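Local atomic coordinates of Tni2 (Pseudomonas fluorescens, PDB entry 6B12), a protein that probably acts as an immunity protein that binds and neutralises a cognate toxic effector of the bacterial type VI secretion system. Residues E112-V117 with M134-I139. Numbering follows the deposited sequence.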
loop_
_atom_site.group_PDB
_atom_site.type_symbol
_atom_site.label_atom_id
_atom_site.label_comp_id
_atom_site.label_asym_id
_atom_site.label_seq_id
_atom_site.Cartn_x
_atom_site.Cartn_y
_atom_site.Cartn_z
ATOM N N GLU C 112 4.684 -4.170 1.735
ATOM C CA GLU C 112 5.057 -3.898 3.120
ATOM C C GLU C 112 6.123 -4.891 3.527
ATOM O O GLU C 112 6.317 -5.918 2.879
ATOM C CB GLU C 112 3.875 -4.012 4.092
ATOM C CG GLU C 112 2.742 -3.044 3.823
ATOM C CD GLU C 112 3.051 -1.610 4.244
ATOM O OE1 GLU C 112 4.107 -1.346 4.872
ATOM O OE2 GLU C 112 2.219 -0.747 3.920
ATOM N N GLN C 113 6.815 -4.590 4.620
ATOM C CA GLN C 113 7.839 -5.483 5.136
ATOM C C GLN C 113 7.475 -5.872 6.560
ATOM O O GLN C 113 7.270 -4.999 7.411
ATOM C CB GLN C 113 9.221 -4.822 5.083
ATOM C CG GLN C 113 10.338 -5.833 4.937
ATOM C CD GLN C 113 11.718 -5.212 4.955
ATOM O OE1 GLN C 113 11.887 -4.024 4.659
ATOM N NE2 GLN C 113 12.720 -6.018 5.313
ATOM N N PHE C 114 7.383 -7.171 6.809
ATOM C CA PHE C 114 7.166 -7.725 8.136
ATOM C C PHE C 114 8.333 -8.631 8.515
ATOM O O PHE C 114 9.108 -9.048 7.651
ATOM C CB PHE C 114 5.851 -8.523 8.187
ATOM C CG PHE C 114 4.625 -7.677 7.990
ATOM C CD1 PHE C 114 4.041 -7.029 9.058
ATOM C CD2 PHE C 114 4.069 -7.528 6.731
ATOM C CE1 PHE C 114 2.901 -6.235 8.877
ATOM C CE2 PHE C 114 2.934 -6.723 6.524
ATOM C CZ PHE C 114 2.351 -6.086 7.613
ATOM N N PRO C 115 8.492 -8.949 9.797
ATOM C CA PRO C 115 9.502 -9.946 10.181
ATOM C C PRO C 115 9.246 -11.282 9.503
ATOM O O PRO C 115 8.103 -11.732 9.388
ATOM C CB PRO C 115 9.352 -10.049 11.706
ATOM C CG PRO C 115 8.249 -9.112 12.097
ATOM C CD PRO C 115 7.934 -8.224 10.951
ATOM N N GLN C 116 10.326 -11.908 9.028
ATOM C CA GLN C 116 10.211 -13.170 8.311
ATOM C C GLN C 116 11.311 -14.118 8.762
ATOM O O GLN C 116 12.376 -13.696 9.208
ATOM C CB GLN C 116 10.300 -12.980 6.787
ATOM C CG GLN C 116 9.264 -12.048 6.189
ATOM C CD GLN C 116 7.857 -12.634 6.230
ATOM O OE1 GLN C 116 7.671 -13.816 6.545
ATOM N NE2 GLN C 116 6.865 -11.814 5.904
ATOM N N VAL C 117 11.046 -15.419 8.610
ATOM C CA VAL C 117 12.060 -16.423 8.925
ATOM C C VAL C 117 13.053 -16.597 7.788
ATOM O O VAL C 117 14.074 -17.265 7.963
ATOM C CB VAL C 117 11.393 -17.772 9.267
ATOM C CG1 VAL C 117 10.176 -17.560 10.176
ATOM C CG2 VAL C 117 10.971 -18.495 7.998
HETATM N N MSE C 134 -8.752 -6.058 1.862
HETATM C CA MSE C 134 -7.300 -6.125 1.734
HETATM C C MSE C 134 -6.782 -7.409 2.347
HETATM O O MSE C 134 -7.226 -7.825 3.430
HETATM C CB MSE C 134 -6.611 -4.937 2.422
HETATM C CG MSE C 134 -7.038 -3.560 1.931
HETATM SE SE MSE C 134 -6.645 -3.312 0.031
HETATM C CE MSE C 134 -4.828 -4.018 -0.027
ATOM N N PHE C 135 -5.831 -8.023 1.663
ATOM C CA PHE C 135 -5.191 -9.228 2.154
ATOM C C PHE C 135 -3.692 -9.033 2.095
ATOM O O PHE C 135 -3.167 -8.501 1.118
ATOM C CB PHE C 135 -5.581 -10.447 1.341
ATOM C CG PHE C 135 -6.996 -10.847 1.548
ATOM C CD1 PHE C 135 -8.015 -10.178 0.896
ATOM C CD2 PHE C 135 -7.307 -11.877 2.414
ATOM C CE1 PHE C 135 -9.342 -10.528 1.106
ATOM C CE2 PHE C 135 -8.631 -12.244 2.620
ATOM C CZ PHE C 135 -9.641 -11.570 1.969
ATOM N N ARG C 136 -3.023 -9.456 3.151
ATOM C CA ARG C 136 -1.568 -9.525 3.167
ATOM C C ARG C 136 -1.145 -10.840 2.529
ATOM O O ARG C 136 -1.579 -11.918 2.975
ATOM C CB ARG C 136 -1.063 -9.427 4.604
ATOM C CG ARG C 136 0.380 -9.855 4.743
ATOM C CD ARG C 136 0.813 -9.775 6.195
ATOM N NE ARG C 136 2.084 -10.476 6.381
ATOM C CZ ARG C 136 2.708 -10.563 7.545
ATOM N NH1 ARG C 136 2.181 -9.977 8.621
ATOM N NH2 ARG C 136 3.860 -11.216 7.628
ATOM N N VAL C 137 -0.331 -10.764 1.477
ATOM C CA VAL C 137 0.119 -11.946 0.741
ATOM C C VAL C 137 1.633 -12.030 0.863
ATOM O O VAL C 137 2.361 -11.186 0.333
ATOM C CB VAL C 137 -0.321 -11.916 -0.727
ATOM C CG1 VAL C 137 0.089 -13.236 -1.438
ATOM C CG2 VAL C 137 -1.832 -11.714 -0.819
ATOM N N ASP C 138 2.104 -13.036 1.580
ATOM C CA ASP C 138 3.531 -13.286 1.708
ATOM C C ASP C 138 3.955 -14.256 0.618
ATOM O O ASP C 138 3.293 -15.273 0.389
ATOM C CB ASP C 138 3.857 -13.865 3.086
ATOM C CG ASP C 138 3.793 -12.820 4.198
ATOM O OD1 ASP C 138 3.379 -11.658 3.953
ATOM O OD2 ASP C 138 4.159 -13.156 5.336
ATOM N N ILE C 139 5.071 -13.944 -0.039
ATOM C CA ILE C 139 5.519 -14.633 -1.242
ATOM C C ILE C 139 6.997 -14.989 -1.072
ATOM O O ILE C 139 7.783 -14.146 -0.647
ATOM C CB ILE C 139 5.307 -13.745 -2.486
ATOM C CG1 ILE C 139 3.798 -13.462 -2.663
ATOM C CG2 ILE C 139 5.888 -14.397 -3.755
ATOM C CD1 ILE C 139 3.500 -12.140 -3.367
HETATM O O HOH W 1 5.470 -11.761 9.825
HETATM O O HOH W 2 5.248 -15.301 6.124
#
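Arg136 turns its CG opposite the backbone N (chi1 165°) and then runs extended to NE, which lays the guanidinium flat against one face of the Phe114 ring. With chi1 -66°, CG of Phe114 lies beside its backbone N and the ring turns that face to the guanidinium. The two flat groups stack almost parallel, with planes 6° apart. This is a cation-pi contact, with Arg136 CZ 3.8 Å from the Phe114 ring centroid. Arg136 NH2 passes beyond the ring and lies 3.4 Å from Phe114 CB. Asp138, two residues along the same strand, grips the guanidinium side-on. Arg136 NE meets Asp138 OD1 at 3.0 Å, and NH2 bonds the syn lone pair of OD2. This double grip helps hold the guanidinium flat for stacking. Asp138 OD1 also bonds Thr123 OG1. The NE2 amide of Gln116 donates an N-H to Asp138 OD2 at 3.1 Å, arriving from above the carboxylate plane. A water links Pro115 O to Arg136 NH2. Phe114 also packs on a polar side chain of the partner protein chain. Together these contacts tie the loop after strand 102-112 to strand 134-140, past the intervening strand 121-128, a cation-pi and salt-bridge network on an antiparallel sheet beside the protein-protein interface.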